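Local coordinates for 3-oxoacyl-[acyl-carrier-protein] synthase 3 (Pseudomonas aeruginosa, PDB 2X3E), which catalyses the first condensation of fatty acid synthesis, joining an acetyl group from acetyl-CoA to malonyl-ACP to give 3-oxobutanoyl-ACP, at the interface of chains A and B. Sequence-based numbering; all coordinates share one arbitrary frame. Chains: chain A/B, 3-oxoacyl-[acyl-carrier-protein] synthase 3.

Contact 1: the interface of chains A and B. Residues chain A 81, 109, 111, 142, 194, 312; chain B 86-88.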
loop_
_atom_site.group_PDB
_atom_site.type_symbol
_atom_site.label_atom_id
_atom_site.label_comp_id
_atom_site.label_asym_id
_atom_site.label_seq_id
_atom_site.Cartn_x
_atom_site.Cartn_y
_atom_site.Cartn_z
ATOM N N SER A 81 -1.488 -7.919 -3.763
ATOM C CA SER A 81 -1.434 -8.706 -2.524
ATOM C C SER A 81 -0.380 -9.821 -2.630
ATOM O O SER A 81 -0.296 -10.688 -1.761
ATOM C CB SER A 81 -2.798 -9.335 -2.240
ATOM O OG SER A 81 -3.822 -8.359 -2.256
ATOM N N SER A 109 -2.306 -2.303 -0.777
ATOM C CA SER A 109 -2.972 -3.574 -0.504
ATOM C C SER A 109 -4.460 -3.363 -0.258
ATOM O O SER A 109 -4.845 -2.792 0.755
ATOM C CB SER A 109 -2.343 -4.240 0.716
ATOM O OG SER A 109 -3.093 -5.368 1.107
ATOM N N ALA A 111 -6.605 -6.055 -1.955
ATOM C CA ALA A 111 -7.117 -7.291 -2.523
ATOM C C ALA A 111 -7.748 -7.064 -3.900
ATOM O O ALA A 111 -7.155 -6.396 -4.748
ATOM C CB ALA A 111 -8.107 -7.944 -1.545
ATOM N N PHE A 142 -1.810 -14.809 -7.846
ATOM C CA PHE A 142 -2.475 -15.676 -6.874
ATOM C C PHE A 142 -2.185 -17.160 -7.045
ATOM O O PHE A 142 -2.239 -17.897 -6.065
ATOM C CB PHE A 142 -3.995 -15.450 -6.877
ATOM C CG PHE A 142 -4.474 -14.541 -5.783
ATOM C CD1 PHE A 142 -3.866 -13.316 -5.565
ATOM C CD2 PHE A 142 -5.539 -14.910 -4.966
ATOM C CE1 PHE A 142 -4.306 -12.473 -4.558
ATOM C CE2 PHE A 142 -5.982 -14.071 -3.958
ATOM C CZ PHE A 142 -5.362 -12.846 -3.756
ATOM N N THR A 194 -5.375 -15.021 2.683
ATOM C CA THR A 194 -4.102 -15.719 2.556
ATOM C C THR A 194 -3.307 -15.364 3.803
ATOM O O THR A 194 -2.879 -14.225 3.953
ATOM C CB THR A 194 -3.324 -15.276 1.311
ATOM O OG1 THR A 194 -4.139 -15.474 0.154
ATOM C CG2 THR A 194 -2.028 -16.086 1.164
ATOM N N ALA A 312 -11.321 -9.047 -0.575
ATOM C CA ALA A 312 -10.841 -9.315 0.764
ATOM C C ALA A 312 -10.641 -8.020 1.547
ATOM O O ALA A 312 -10.297 -6.979 0.970
ATOM C CB ALA A 312 -9.541 -10.119 0.711
ATOM N N CYS B 86 -1.110 -11.941 4.353
ATOM C CA CYS B 86 -0.641 -11.627 3.001
ATOM C C CYS B 86 -1.797 -11.018 2.205
ATOM O O CYS B 86 -1.590 -10.157 1.359
ATOM C CB CYS B 86 -0.117 -12.873 2.291
ATOM S SG CYS B 86 1.405 -13.521 3.003
ATOM N N CYS B 87 -3.008 -11.505 2.476
ATOM C CA CYS B 87 -4.240 -10.951 1.927
ATOM C C CYS B 87 -5.330 -11.263 2.947
ATOM O O CYS B 87 -5.428 -12.402 3.395
ATOM C CB CYS B 87 -4.569 -11.597 0.580
ATOM S SG CYS B 87 -6.045 -10.929 -0.267
ATOM N N PRO B 88 -6.137 -10.272 3.343
ATOM C CA PRO B 88 -6.216 -8.882 2.919
ATOM C C PRO B 88 -5.242 -7.972 3.650
ATOM O O PRO B 88 -4.384 -8.440 4.387
ATOM C CB PRO B 88 -7.639 -8.503 3.321
ATOM C CG PRO B 88 -7.869 -9.267 4.577
ATOM C CD PRO B 88 -7.133 -10.568 4.394
#

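Contact 2: the interface of chains A and B. Residues chain A 124-125, 128, 130; chain B 120-121, 124, 180.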
loop_
_atom_site.group_PDB
_atom_site.type_symbol
_atom_site.label_atom_id
_atom_site.label_comp_id
_atom_site.label_asym_id
_atom_site.label_seq_id
_atom_site.Cartn_x
_atom_site.Cartn_y
_atom_site.Cartn_z
ATOM N N SER A 124 -5.513 10.993 -6.477
ATOM C CA SER A 124 -5.449 12.029 -5.444
ATOM C C SER A 124 -4.058 12.654 -5.364
ATOM O O SER A 124 -3.933 13.862 -5.155
ATOM C CB SER A 124 -5.868 11.474 -4.075
ATOM O OG SER A 124 -7.260 11.179 -4.069
ATOM N N LEU A 125 -3.016 11.831 -5.516
ATOM C CA LEU A 125 -1.642 12.330 -5.518
ATOM C C LEU A 125 -1.451 13.356 -6.635
ATOM O O LEU A 125 -0.809 14.381 -6.438
ATOM C CB LEU A 125 -0.637 11.191 -5.691
ATOM C CG LEU A 125 -0.366 10.293 -4.485
ATOM C CD1 LEU A 125 0.403 9.042 -4.938
ATOM C CD2 LEU A 125 0.397 11.041 -3.412
ATOM N N ALA A 128 -3.660 16.578 -5.860
ATOM C CA ALA A 128 -3.047 17.359 -4.783
ATOM C C ALA A 128 -1.712 18.009 -5.164
ATOM O O ALA A 128 -1.140 18.760 -4.360
ATOM C CB ALA A 128 -2.847 16.477 -3.544
ATOM N N LEU A 130 1.225 16.399 -5.937
ATOM C CA LEU A 130 2.416 15.650 -5.514
ATOM C C LEU A 130 3.039 14.868 -6.669
ATOM O O LEU A 130 4.162 14.360 -6.552
ATOM C CB LEU A 130 2.084 14.706 -4.351
ATOM C CG LEU A 130 2.180 15.312 -2.947
ATOM C CD1 LEU A 130 1.607 16.706 -2.882
ATOM C CD2 LEU A 130 1.518 14.414 -1.922
ATOM N N ALA B 120 1.855 11.420 2.516
ATOM C CA ALA B 120 1.605 11.844 1.139
ATOM C C ALA B 120 0.286 11.286 0.616
ATOM O O ALA B 120 -0.521 12.019 0.045
ATOM C CB ALA B 120 2.764 11.413 0.217
ATOM N N SER B 121 0.062 9.993 0.826
ATOM C CA SER B 121 -1.129 9.330 0.308
ATOM C C SER B 121 -2.375 9.819 1.039
ATOM O O SER B 121 -3.330 10.274 0.406
ATOM C CB SER B 121 -0.999 7.804 0.426
ATOM O OG SER B 121 -2.140 7.153 -0.121
ATOM N N SER B 124 -3.055 13.563 0.525
ATOM C CA SER B 124 -3.589 13.797 -0.806
ATOM C C SER B 124 -5.045 13.352 -0.925
ATOM O O SER B 124 -5.830 14.026 -1.586
ATOM C CB SER B 124 -2.723 13.094 -1.854
ATOM O OG SER B 124 -1.443 13.699 -1.900
ATOM N N PHE B 180 6.466 18.288 0.104
ATOM C CA PHE B 180 6.875 16.889 0.052
ATOM C C PHE B 180 8.086 16.674 -0.853
ATOM O O PHE B 180 8.307 17.415 -1.820
ATOM C CB PHE B 180 5.734 16.025 -0.499
ATOM C CG PHE B 180 4.657 15.723 0.496
ATOM C CD1 PHE B 180 4.723 14.587 1.278
ATOM C CD2 PHE B 180 3.575 16.575 0.641
ATOM C CE1 PHE B 180 3.723 14.308 2.203
ATOM C CE2 PHE B 180 2.578 16.294 1.554
ATOM C CZ PHE B 180 2.653 15.163 2.332
#

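Contact 3: the interface of chains A and B. Residues chain A 88, 92, 105; chain B 184, 312-315.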
loop_
_atom_site.group_PDB
_atom_site.type_symbol
_atom_site.label_atom_id
_atom_site.label_comp_id
_atom_site.label_asym_id
_atom_site.label_seq_id
_atom_site.Cartn_x
_atom_site.Cartn_y
_atom_site.Cartn_z
ATOM N N PRO A 88 11.293 -5.130 0.627
ATOM C CA PRO A 88 10.486 -3.933 0.419
ATOM C C PRO A 88 9.232 -4.176 -0.415
ATOM O O PRO A 88 8.888 -5.320 -0.724
ATOM C CB PRO A 88 11.442 -3.024 -0.357
ATOM C CG PRO A 88 12.229 -3.959 -1.193
ATOM C CD PRO A 88 12.429 -5.177 -0.318
ATOM N N PRO A 92 9.145 -0.009 -6.171
ATOM C CA PRO A 92 10.432 0.636 -6.481
ATOM C C PRO A 92 11.251 -0.131 -7.527
ATOM O O PRO A 92 11.779 0.490 -8.457
ATOM C CB PRO A 92 11.138 0.680 -5.131
ATOM C CG PRO A 92 10.023 0.710 -4.128
ATOM C CD PRO A 92 8.942 -0.156 -4.719
ATOM N N ALA A 105 7.367 5.666 -5.381
ATOM C CA ALA A 105 6.953 4.285 -5.655
ATOM C C ALA A 105 6.549 3.540 -4.393
ATOM O O ALA A 105 7.289 3.544 -3.413
ATOM C CB ALA A 105 8.078 3.533 -6.373
ATOM N N SER B 184 12.754 6.948 -4.887
ATOM C CA SER B 184 13.084 5.541 -4.812
ATOM C C SER B 184 14.292 5.223 -5.692
ATOM O O SER B 184 14.629 5.978 -6.614
ATOM C CB SER B 184 11.895 4.705 -5.286
ATOM O OG SER B 184 11.715 4.844 -6.688
ATOM N N ALA B 312 14.093 0.411 2.804
ATOM C CA ALA B 312 14.093 -0.642 1.805
ATOM C C ALA B 312 13.278 -0.224 0.585
ATOM O O ALA B 312 12.281 0.507 0.696
ATOM C CB ALA B 312 13.559 -1.935 2.402
ATOM N N GLY B 313 13.731 -0.680 -0.577
ATOM C CA GLY B 313 13.116 -0.327 -1.849
ATOM C C GLY B 313 14.146 -0.261 -2.962
ATOM O O GLY B 313 14.061 -1.039 -3.909
ATOM N N LEU B 314 15.104 0.667 -2.884
ATOM C CA LEU B 314 15.194 1.681 -1.825
ATOM C C LEU B 314 14.121 2.754 -1.961
ATOM O O LEU B 314 13.625 3.013 -3.049
ATOM C CB LEU B 314 16.557 2.373 -1.854
ATOM C CG LEU B 314 17.782 1.485 -1.693
ATOM C CD1 LEU B 314 19.042 2.342 -1.704
ATOM C CD2 LEU B 314 17.680 0.654 -0.426
ATOM N N THR B 315 13.783 3.375 -0.837
ATOM C CA THR B 315 12.825 4.475 -0.799
ATOM C C THR B 315 13.374 5.617 0.043
ATOM O O THR B 315 14.239 5.415 0.890
ATOM C CB THR B 315 11.483 4.028 -0.187
ATOM O OG1 THR B 315 11.720 3.329 1.044
ATOM C CG2 THR B 315 10.729 3.128 -1.144
HETATM O O HOH W 1 13.102 3.106 -8.313
#

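Contact 1: the interface of chains A and B
Backbone hydrogen bonds pair A:Thr194, in strand 192-195, with B:Cys87 as an antiparallel beta bridge across the FabH dimer. A:Thr194 N donates to B:Cys87 O over 2.7 Å and meets it tilted 24° from the carbonyl plane. A:Thr194 O takes two donors: B:Cys87 N lies in the carbonyl plane on a lone pair at 3.1 Å, while B:Cys86 N comes almost end-on to the carbonyl at 2.9 Å in a more bent bond. The apolar contacts gather round the B:Cys87 thiol. Its SG stands anti to the backbone N (chi1 -177°), which carries the sulfur past the bridge and into chain A. There SG touches A:Ala312 CB at 3.7 Å and A:Ala111 CB at 3.8 Å, and the para carbon CZ of A:Phe142 lies 4.0 Å from SG. A:Ser81 and A:Thr194 flank the B:Cys87 CB. B:Pro88, after a cis peptide bond, lays its CB against A:Ala312 CB at 3.6 Å. The contact centre lies about 7 Å from A:Ala112, an altered residue standing where the nucleophilic cysteine of FabH belongs, so the bridge plants a residue of one subunit beside the other's catalytic centre, where it probably helps to line the acyl pocket.

Contact 2: the interface of chains A and B
A:Leu130 lays its CD2 methyl over one face of the B:Phe180 ring, 3.9 Å above the plane and displaced from the ring centre, at the apolar centre of this patch in the thiolase-fold FabH dimer. Its other methyl, CD1, lies on the same side but beyond the rim, 4.0 Å from B:Phe180 CD2, and the two side chains cross obliquely. CD2 of A:Leu130 also reaches B:Ala120 CB at 3.9 Å, which sets the leucine in the angle between strand 177-184 and helix 114-127 of chain B. That helix here meets its own copy from chain A. A:Leu125 brings its CD2 branch to the chain B helix, 3.7 Å from the carbonyl oxygen O of B:Ala120, and A:Ala128 sets its CB 3.8 Å from B:Ser124 CB. Where the two-fold axis passes, A:Ser124 and B:Ser124 meet reciprocally: A:Ser124 CB lies 3.6 Å from B:Ser124 O, and B:Ser124 CB packs equally against A:Ser124 O. The B:Ser124 hydroxyl turns back along its own helix. With OG anti to the carbonyl carbon and beside the backbone N (chi1 -67°), it donates to B:Ala120 O over 2.7 Å, tilted 21° from the carbonyl plane; the bond fixes the hydroxyl's rotation while OG still packs against the methyls of A:Ala128 and A:Leu125.

Contact 3: the interface of chains A and B
The GFGAG motif of the FabH family, at the end of strand 304-311 and in the turn to strand 315-322 of chain B, meets two prolines of chain A. The patch centre is about 8 Å from B:Ala112, the altered nucleophile position, so the turn probably helps to shape that active site. A:Pro88, which follows a cis peptide bond, presses its ring CB against the backbone of B:Gly313, 3.3 Å from the peptide N and 3.5 Å from CA. B:Gly313 has a positive phi, uncommon for other residues, and the cis bond to B:Leu314 probably helps to turn the backbone toward the prolines, while the B:Leu314 side chain points away from chain A. A:Pro92, in the first turn of helix 91-97, sets its ring CB 3.6 Å from B:Gly313 O and its CG 3.9 Å from the CG2 methyl of B:Thr315. The two branches of B:Thr315 divide the work: chi1 of 49° sends OG1 back to its own loop, and CG2 faces the proline. OG1 donates to B:Ala312 O over 2.9 Å from 41° above the carbonyl plane, a bond that ties the start of strand 315-322 across the turn. At the edge, B:Ser184 packs against A:Ala105 CB with its hydroxymethyl group. Its OG is also 2.8 Å from water 1, which lies 2.9 Å from A:Pro92 O and so bridges the two chains.

Measured between the centres of their C-alpha atoms, contacts 1 and 2 lie about 24 Å apart, contacts 1 and 3 about 20 Å, and contacts 2 and 3 about 17 Å. B:Pro88 and A:Ala312 of contact 1 return as A:Pro88 and B:Ala312 in contact 3, so these patches sit near opposite active sites: their centres lie about 7 Å and 8 Å from A:Ala112 and B:Ala112. Strand 177-184 links contact 2 to contact 3, and strand 104-109 is used in contacts 1 and 3. Contact 2, centred about 22 Å from A:Ala112, probably serves to hold the homodimer together, whereas contacts 1 and 3 probably tie dimerisation to the two catalytic centres.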